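Local coordinates for divalent-cation tolerance protein CutA (Thermotoga maritima, PDB 1VHF) that probably helps confer resistance toward heavy metals, is thought to bind copper ions, and forms a homotrimer of the CutA family, at residues 6-11 with 80-85; 35-40 with 50-55. All blocks are in the same frame, centred on the assembly; numbering follows the deposited sequence. Where two conformers were deposited one is given.

Contact 1. Residues 6-11 with 80-85; sequences VYSTFP and PAIFTL
With CG anti to the backbone N (chi1 -174°) in Tyr7 and in the crowded position between the backbone N and the carbonyl carbon (chi1 56°) in Phe83, the two aromatic side chains run side by side on one face of the sheet. Their planes are 20° apart but their centroids 5.0 Å, so the rings overlap little. The Phe83 tip does the touching, CZ lying 3.3 Å from Tyr7 CD1, while Tyr7 CB sits over the Phe83 face as a CH-pi contact, 4.1 Å from the ring centroid. Leu85 CD1 reaches the same CB. Beneath the rings, Tyr7 and Phe83 form an antiparallel hydrogen-bonded pair: Tyr7 N donates to Phe83 O at 2.9 Å, nearly along the C=O axis, and Phe83 N returns a longer bond to Tyr7 O. The pair joins the edge strand 82-86 to strand 3-10 within the ferredoxin-like sheet of the CutA fold. On the other face, turned to helix 64-74, Val6 CG1 packs against Ile82 CG2 at 3.6 Å. Ser8 OG, also anti to its N, gives its proton to Ala81 O at 2.7 Å and is hydrogen-bonded to His75 NE2 as well, so this one hydroxyl bridges segment 80-85 and a histidine outside it. Farther along, a water donates to Thr9 OG1, which also bonds Glu52, and accepts from Ala81 N at 2.9 Å.

Contact 2. Residues 35-40 with 50-55; sequences FEIRSG and DKEWAA
One face of the Trp53 indole is laid against the backbone of the opposite strand: Phe35 C stands 3.4 Å above the ring plane, offset toward the rim, and Glu36 CA lies over the five-membered ring in a CH-pi contact. Glu36, extended from a CG anti to its N, runs obliquely across the indole with its carboxylate 7° from the ring plane and CG 3.6 Å from Trp53 NE1. On the reverse side of the hairpin the Phe35 ring takes Ala54 CB over one face, and Ile37 CG2 meets that methyl too. Six backbone hydrogen bonds join Phe35, Ile37 and Ser39 to Ala54, Glu52 and Asp50; Ile37 N to Glu52 O, 2.9 Å, is nearly straight at hydrogen, but its donor lies above the carbonyl plane. Ser39 OG donates to the anti lone pair of Glu52 OE1 at 2.7 Å, while Tyr77 bonds OE2, so both oxygens of this buried carboxylate are bonded. Arg38 and Lys51 lie side by side with like-charged NH1 and NZ 2.6 Å apart, not hydrogen-bonded and probably unfavourable; a water links Arg38 NH1 to Asp50 O. Strand 3-10 flanks strand 46-60 on its other side, bonded to the backbones of Trp53 and Ala55, and helix 13-25 packs on Trp53 through Glu13 and Ala16.

A single antiparallel sheet, in the order 31-43, 46-60, 3-10, 82-86, holds both contacts, whose centres are about 11 Å apart. Contact 2 pairs the first two of these strands and contact 1 the last two; the neighbours 46-60 and 3-10 join them, with Phe10 N 2.7 Å from Trp53 O in a probable hydrogen bond. Along the chain, 6-11 comes first, then the hairpin segments 35-40 and 50-55, and finally 80-85. Contact 1 is thus a long-range closure that brings the late strand beside the first, whereas contact 2 is local. Together they span the sheet between its outermost strands, and Tyr7 OH packs on Ala54 CB where they touch.

Contact 1. Residues 6-11 with 80-85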
ATOM      1  N   VAL A   6       3.844  -2.807  -2.283  1.00  7.84           N
ATOM      2  CA  VAL A   6       3.521  -2.921  -0.854  1.00  8.06           C
ATOM      3  C   VAL A   6       1.982  -2.867  -0.766  1.00  9.28           C
ATOM      4  O   VAL A   6       1.329  -1.962  -1.285  1.00  9.53           O
ATOM      5  CB  VAL A   6       4.150  -1.787  -0.041  1.00  9.11           C
ATOM      6  CG1 VAL A   6       3.702  -1.879   1.408  1.00  8.92           C
ATOM      7  CG2 VAL A   6       5.670  -1.827  -0.126  1.00 10.53           C
ATOM      8  N   TYR A   7       1.420  -3.895  -0.144  1.00  7.92           N
ATOM      9  CA  TYR A   7      -0.019  -4.056   0.015  1.00  6.62           C
ATOM     10  C   TYR A   7      -0.471  -3.743   1.440  1.00  6.93           C
ATOM     11  O   TYR A   7       0.211  -4.043   2.409  1.00  8.57           O
ATOM     12  CB  TYR A   7      -0.372  -5.539  -0.247  1.00  7.28           C
ATOM     13  CG  TYR A   7      -1.838  -5.953  -0.279  1.00  8.93           C
ATOM     14  CD1 TYR A   7      -2.508  -6.306   0.866  1.00  9.63           C
ATOM     15  CD2 TYR A   7      -2.515  -6.042  -1.485  1.00 11.64           C
ATOM     16  CE1 TYR A   7      -3.818  -6.754   0.851  1.00  9.54           C
ATOM     17  CE2 TYR A   7      -3.862  -6.445  -1.516  1.00 12.53           C
ATOM     18  CZ  TYR A   7      -4.484  -6.817  -0.357  1.00 10.69           C
ATOM     19  OH  TYR A   7      -5.789  -7.258  -0.437  1.00 10.50           O
ATOM     20  N   SER A   8      -1.627  -3.100   1.526  1.00  7.17           N
ATOM     21  CA  SER A   8      -2.242  -2.860   2.842  1.00  6.79           C
ATOM     22  C   SER A   8      -3.742  -2.768   2.618  1.00  7.65           C
ATOM     23  O   SER A   8      -4.245  -2.664   1.498  1.00  8.01           O
ATOM     24  CB  SER A   8      -1.695  -1.588   3.475  1.00 10.01           C
ATOM     25  OG  SER A   8      -2.176  -1.462   4.817  1.00  9.82           O
ATOM     26  N   THR A   9      -4.487  -2.804   3.728  1.00  7.52           N
ATOM     27  CA  THR A   9      -5.936  -2.653   3.692  1.00  7.31           C
ATOM     28  C   THR A   9      -6.327  -1.521   4.642  1.00  7.06           C
ATOM     29  O   THR A   9      -5.593  -1.149   5.577  1.00  8.35           O
ATOM     30  CB  THR A   9      -6.763  -3.876   3.981  1.00  8.44           C
ATOM     31  OG1 THR A   9      -6.675  -4.231   5.375  1.00 11.36           O
ATOM     32  CG2 THR A   9      -6.341  -5.040   3.101  1.00  8.53           C
ATOM     33  N   PHE A  10      -7.473  -0.909   4.311  1.00  8.00           N
ATOM     34  CA  PHE A  10      -7.999   0.277   4.989  1.00  8.58           C
ATOM     35  C   PHE A  10      -9.480   0.162   5.241  1.00 10.86           C
ATOM     36  O   PHE A  10     -10.181  -0.590   4.570  1.00  9.86           O
ATOM     37  CB  PHE A  10      -7.776   1.505   4.033  1.00  9.81           C
ATOM     38  CG  PHE A  10      -6.300   1.667   3.734  1.00  7.85           C
ATOM     39  CD1 PHE A  10      -5.775   1.078   2.580  1.00 10.24           C
ATOM     40  CD2 PHE A  10      -5.467   2.392   4.565  1.00 10.40           C
ATOM     41  CE1 PHE A  10      -4.418   1.148   2.316  1.00 10.27           C
ATOM     42  CE2 PHE A  10      -4.106   2.470   4.279  1.00 12.10           C
ATOM     43  CZ  PHE A  10      -3.577   1.868   3.140  1.00  8.54           C
ATOM     44  N   PRO A  11      -9.996   0.887   6.232  1.00  9.86           N
ATOM     45  CA  PRO A  11     -11.405   0.762   6.562  1.00 11.06           C
ATOM     46  C   PRO A  11     -12.368   1.303   5.560  1.00 12.07           C
ATOM     47  O   PRO A  11     -13.556   0.898   5.627  1.00 13.24           O
ATOM     48  CB  PRO A  11     -11.534   1.551   7.875  1.00 12.57           C
ATOM     49  CG  PRO A  11     -10.399   2.514   7.846  1.00 12.90           C
ATOM     50  CD  PRO A  11      -9.276   1.787   7.137  1.00 12.55           C
ATOM     51  N   PRO A  80      -1.703  -2.882  11.241  1.00 11.33           N
ATOM     52  CA  PRO A  80      -2.169  -3.055   9.879  1.00 10.22           C
ATOM     53  C   PRO A  80      -1.452  -4.149   9.123  1.00  9.69           C
ATOM     54  O   PRO A  80      -0.328  -4.512   9.445  1.00  9.57           O
ATOM     55  CB  PRO A  80      -1.813  -1.680   9.241  1.00 11.25           C
ATOM     56  CG  PRO A  80      -0.561  -1.299   9.959  1.00 12.76           C
ATOM     57  CD  PRO A  80      -0.885  -1.646  11.414  1.00 12.49           C
ATOM     58  N   ALA A  81      -2.161  -4.644   8.088  1.00  9.90           N
ATOM     59  CA  ALA A  81      -1.488  -5.574   7.185  1.00  9.06           C
ATOM     60  C   ALA A  81      -0.565  -4.707   6.300  1.00  8.82           C
ATOM     61  O   ALA A  81      -1.025  -3.781   5.613  1.00 10.49           O
ATOM     62  CB  ALA A  81      -2.495  -6.204   6.226  1.00 11.23           C
ATOM     63  N   ILE A  82       0.726  -4.907   6.367  1.00  8.49           N
ATOM     64  CA  ILE A  82       1.666  -4.261   5.468  1.00  8.98           C
ATOM     65  C   ILE A  82       2.655  -5.333   5.034  1.00 10.74           C
ATOM     66  O   ILE A  82       3.277  -5.981   5.872  1.00  9.85           O
ATOM     67  CB  ILE A  82       2.425  -3.075   6.068  1.00  9.86           C
ATOM     68  CG1 ILE A  82       1.483  -2.011   6.650  1.00 11.58           C
ATOM     69  CG2 ILE A  82       3.311  -2.460   4.990  1.00 11.55           C
ATOM     70  CD1 ILE A  82       2.251  -0.891   7.370  1.00 11.78           C
ATOM     71  N   PHE A  83       2.697  -5.644   3.740  1.00  9.72           N
ATOM     72  CA  PHE A  83       3.642  -6.660   3.250  1.00  8.75           C
ATOM     73  C   PHE A  83       4.060  -6.320   1.825  1.00  8.67           C
ATOM     74  O   PHE A  83       3.438  -5.555   1.114  1.00  9.40           O
ATOM     75  CB  PHE A  83       3.118  -8.068   3.385  1.00 10.28           C
ATOM     76  CG  PHE A  83       1.802  -8.374   2.744  1.00 11.04           C
ATOM     77  CD1 PHE A  83       1.737  -8.644   1.392  1.00 10.92           C
ATOM     78  CD2 PHE A  83       0.647  -8.402   3.524  1.00 13.87           C
ATOM     79  CE1 PHE A  83       0.505  -8.938   0.801  1.00 14.47           C
ATOM     80  CE2 PHE A  83      -0.579  -8.704   2.906  1.00 13.69           C
ATOM     81  CZ  PHE A  83      -0.623  -8.972   1.564  1.00 13.57           C
ATOM     82  N   THR A  84       5.218  -6.892   1.434  1.00  8.93           N
ATOM     83  CA  THR A  84       5.794  -6.592   0.133  1.00  9.20           C
ATOM     84  C   THR A  84       5.822  -7.773  -0.821  1.00 11.36           C
ATOM     85  O   THR A  84       6.228  -8.858  -0.430  1.00 10.34           O
ATOM     86  CB  THR A  84       7.285  -6.209   0.367  1.00  9.81           C
ATOM     87  OG1 THR A  84       7.294  -5.050   1.240  1.00 11.56           O
ATOM     88  CG2 THR A  84       7.901  -5.731  -0.937  1.00 11.55           C
ATOM     89  N   LEU A  85       5.378  -7.507  -2.032  1.00 11.94           N
ATOM     90  CA  LEU A  85       5.456  -8.509  -3.087  1.00 13.76           C
ATOM     91  C   LEU A  85       6.569  -8.061  -4.046  1.00 15.85           C
ATOM     92  O   LEU A  85       6.705  -6.884  -4.352  1.00 17.94           O
ATOM     93  CB  LEU A  85       4.149  -8.591  -3.879  1.00 16.02           C
ATOM     94  CG  LEU A  85       2.900  -9.019  -3.130  0.50 20.70           C
ATOM     95  CD1 LEU A  85       2.355  -7.908  -2.262  0.50 22.38           C
ATOM     96  CD2 LEU A  85       1.846  -9.567  -4.065  0.50 21.66           C
TER
HETATM   97  O   HOH W   1      -4.495  -3.396   7.007  1.00 14.17           O

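Contact 2. Residues 35-40 with 50-55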
ATOM      1  N   PHE A  35      -8.755  -0.886  -4.424  1.00  7.24           N
ATOM      2  CA  PHE A  35      -9.989  -1.551  -4.837  1.00  8.14           C
ATOM      3  C   PHE A  35     -10.740  -2.110  -3.620  1.00  8.21           C
ATOM      4  O   PHE A  35     -10.160  -2.353  -2.556  1.00  7.34           O
ATOM      5  CB  PHE A  35      -9.749  -2.724  -5.814  1.00  9.93           C
ATOM      6  CG  PHE A  35      -8.696  -3.708  -5.386  1.00  9.89           C
ATOM      7  CD1 PHE A  35      -7.340  -3.417  -5.508  1.00 11.08           C
ATOM      8  CD2 PHE A  35      -9.066  -4.961  -4.872  1.00  9.87           C
ATOM      9  CE1 PHE A  35      -6.363  -4.291  -5.100  1.00 11.52           C
ATOM     10  CE2 PHE A  35      -8.090  -5.898  -4.554  1.00 11.22           C
ATOM     11  CZ  PHE A  35      -6.747  -5.563  -4.628  1.00 13.02           C
ATOM     12  N   GLU A  36     -12.055  -2.190  -3.747  1.00  8.87           N
ATOM     13  CA  GLU A  36     -12.890  -2.646  -2.634  1.00  9.77           C
ATOM     14  C   GLU A  36     -12.765  -4.149  -2.441  1.00  7.60           C
ATOM     15  O   GLU A  36     -12.722  -4.933  -3.414  1.00  9.53           O
ATOM     16  CB  GLU A  36     -14.366  -2.246  -2.879  1.00 13.14           C
ATOM     17  CG  GLU A  36     -15.170  -2.314  -1.588  1.00 16.81           C
ATOM     18  CD  GLU A  36     -16.641  -1.956  -1.819  1.00 24.85           C
ATOM     19  OE1 GLU A  36     -16.989  -1.523  -2.941  1.00 26.61           O
ATOM     20  OE2 GLU A  36     -17.386  -2.150  -0.833  1.00 26.50           O
ATOM     21  N   ILE A  37     -12.760  -4.547  -1.169  1.00  6.52           N
ATOM     22  CA  ILE A  37     -12.676  -5.943  -0.795  1.00  6.68           C
ATOM     23  C   ILE A  37     -13.649  -6.303   0.315  1.00  6.73           C
ATOM     24  O   ILE A  37     -14.159  -5.444   1.049  1.00  8.60           O
ATOM     25  CB  ILE A  37     -11.258  -6.342  -0.309  1.00  6.86           C
ATOM     26  CG1 ILE A  37     -10.814  -5.484   0.865  1.00  6.67           C
ATOM     27  CG2 ILE A  37     -10.251  -6.218  -1.460  1.00 10.19           C
ATOM     28  CD1 ILE A  37      -9.621  -6.093   1.589  1.00  9.52           C
ATOM     29  N   ARG A  38     -13.952  -7.613   0.354  1.00  7.84           N
ATOM     30  CA  ARG A  38     -14.650  -8.152   1.544  1.00  6.65           C
ATOM     31  C   ARG A  38     -13.547  -8.896   2.295  1.00  8.99           C
ATOM     32  O   ARG A  38     -12.667  -9.519   1.653  1.00 10.57           O
ATOM     33  CB  ARG A  38     -15.683  -9.190   1.094  1.00  8.63           C
ATOM     34  CG  ARG A  38     -16.765  -8.606   0.219  1.00 14.61           C
ATOM     35  CD  ARG A  38     -17.682  -7.710   1.036  1.00 21.77           C
ATOM     36  NE  ARG A  38     -18.919  -7.484   0.261  1.00 30.58           N
ATOM     37  CZ  ARG A  38     -20.050  -7.121   0.845  1.00 33.84           C
ATOM     38  NH1 ARG A  38     -20.057  -6.985   2.175  1.00 34.82           N
ATOM     39  NH2 ARG A  38     -21.174  -6.933   0.164  1.00 36.25           N
ATOM     40  N   SER A  39     -13.544  -8.859   3.614  1.00  7.91           N
ATOM     41  CA  SER A  39     -12.509  -9.590   4.345  1.00  8.56           C
ATOM     42  C   SER A  39     -13.169 -10.376   5.480  1.00  9.13           C
ATOM     43  O   SER A  39     -14.312 -10.121   5.848  1.00  9.76           O
ATOM     44  CB  SER A  39     -11.507  -8.600   4.928  1.00 11.38           C
ATOM     45  OG  SER A  39     -12.125  -7.652   5.761  1.00 11.25           O
ATOM     46  N   GLY A  40     -12.395 -11.315   5.979  1.00  7.97           N
ATOM     47  CA  GLY A  40     -12.819 -12.176   7.088  1.00  9.57           C
ATOM     48  C   GLY A  40     -11.615 -12.526   7.942  1.00  8.98           C
ATOM     49  O   GLY A  40     -10.519 -12.678   7.442  1.00  8.38           O
ATOM     50  N   ASP A  50     -16.072  -8.246   7.108  1.00 10.98           N
ATOM     51  CA  ASP A  50     -15.876  -6.823   7.025  1.00 12.50           C
ATOM     52  C   ASP A  50     -15.749  -6.392   5.544  1.00 10.50           C
ATOM     53  O   ASP A  50     -15.729  -7.252   4.675  1.00 11.00           O
ATOM     54  CB  ASP A  50     -14.547  -6.530   7.731  1.00 16.15           C
ATOM     55  CG  ASP A  50     -14.260  -5.172   8.254  1.00 18.32           C
ATOM     56  OD1 ASP A  50     -15.068  -4.221   8.039  1.00 18.42           O
ATOM     57  OD2 ASP A  50     -13.185  -4.943   8.879  1.00 19.49           O
ATOM     58  N   LYS A  51     -15.889  -5.110   5.389  1.00 11.85           N
ATOM     59  CA  LYS A  51     -15.799  -4.461   4.055  1.00 11.30           C
ATOM     60  C   LYS A  51     -14.652  -3.468   4.213  1.00 10.40           C
ATOM     61  O   LYS A  51     -14.616  -2.690   5.174  1.00 12.16           O
ATOM     62  CB  LYS A  51     -17.078  -3.704   3.728  1.00 15.22           C
ATOM     63  CG  LYS A  51     -18.273  -4.567   3.342  1.00 25.67           C
ATOM     64  CD  LYS A  51     -19.439  -3.620   3.042  1.00 31.04           C
ATOM     65  CE  LYS A  51     -20.724  -4.306   2.685  1.00 35.91           C
ATOM     66  NZ  LYS A  51     -21.219  -5.253   3.718  1.00 39.01           N
ATOM     67  N   GLU A  52     -13.670  -3.571   3.343  1.00  8.83           N
ATOM     68  CA  GLU A  52     -12.479  -2.706   3.397  1.00  8.61           C
ATOM     69  C   GLU A  52     -12.043  -2.338   1.988  1.00  8.16           C
ATOM     70  O   GLU A  52     -12.695  -2.658   1.002  1.00  8.54           O
ATOM     71  CB  GLU A  52     -11.317  -3.475   4.055  1.00  9.98           C
ATOM     72  CG  GLU A  52     -11.494  -3.811   5.536  1.00  9.26           C
ATOM     73  CD  GLU A  52     -10.271  -4.581   6.004  1.00 12.07           C
ATOM     74  OE1 GLU A  52     -10.153  -5.798   5.814  1.00 12.16           O
ATOM     75  OE2 GLU A  52      -9.280  -3.876   6.338  1.00 14.41           O
ATOM     76  N   TRP A  53     -11.000  -1.477   1.928  1.00  8.30           N
ATOM     77  CA  TRP A  53     -10.366  -1.147   0.652  1.00  8.85           C
ATOM     78  C   TRP A  53      -8.914  -1.612   0.728  1.00  8.91           C
ATOM     79  O   TRP A  53      -8.232  -1.339   1.711  1.00 11.46           O
ATOM     80  CB  TRP A  53     -10.393   0.359   0.305  1.00  9.30           C
ATOM     81  CG  TRP A  53     -11.713   0.692  -0.365  1.00  8.28           C
ATOM     82  CD1 TRP A  53     -12.952   0.668   0.206  1.00 10.74           C
ATOM     83  CD2 TRP A  53     -11.919   1.037  -1.723  1.00 10.54           C
ATOM     84  NE1 TRP A  53     -13.916   0.970  -0.718  1.00 10.78           N
ATOM     85  CE2 TRP A  53     -13.303   1.232  -1.920  1.00 12.00           C
ATOM     86  CE3 TRP A  53     -11.042   1.248  -2.795  1.00 12.94           C
ATOM     87  CZ2 TRP A  53     -13.841   1.563  -3.166  1.00 15.05           C
ATOM     88  CZ3 TRP A  53     -11.561   1.599  -4.025  1.00 13.98           C
ATOM     89  CH2 TRP A  53     -12.960   1.757  -4.191  1.00 15.15           C
ATOM     90  N   ALA A  54      -8.471  -2.318  -0.293  1.00  6.41           N
ATOM     91  CA  ALA A  54      -7.092  -2.752  -0.369  1.00  6.20           C
ATOM     92  C   ALA A  54      -6.368  -1.749  -1.288  1.00  7.96           C
ATOM     93  O   ALA A  54      -7.027  -1.126  -2.133  1.00  7.94           O
ATOM     94  CB  ALA A  54      -7.031  -4.127  -1.011  1.00  7.76           C
ATOM     95  N   ALA A  55      -5.060  -1.687  -1.113  1.00  6.62           N
ATOM     96  CA  ALA A  55      -4.285  -0.869  -2.029  1.00  7.39           C
ATOM     97  C   ALA A  55      -2.907  -1.483  -2.183  1.00  8.33           C
ATOM     98  O   ALA A  55      -2.336  -2.110  -1.304  1.00  8.41           O
ATOM     99  CB  ALA A  55      -4.135   0.552  -1.500  1.00  9.47           C
TER
HETATM  100  O   HOH W   2     -18.566  -8.522   4.383  1.00 37.16           O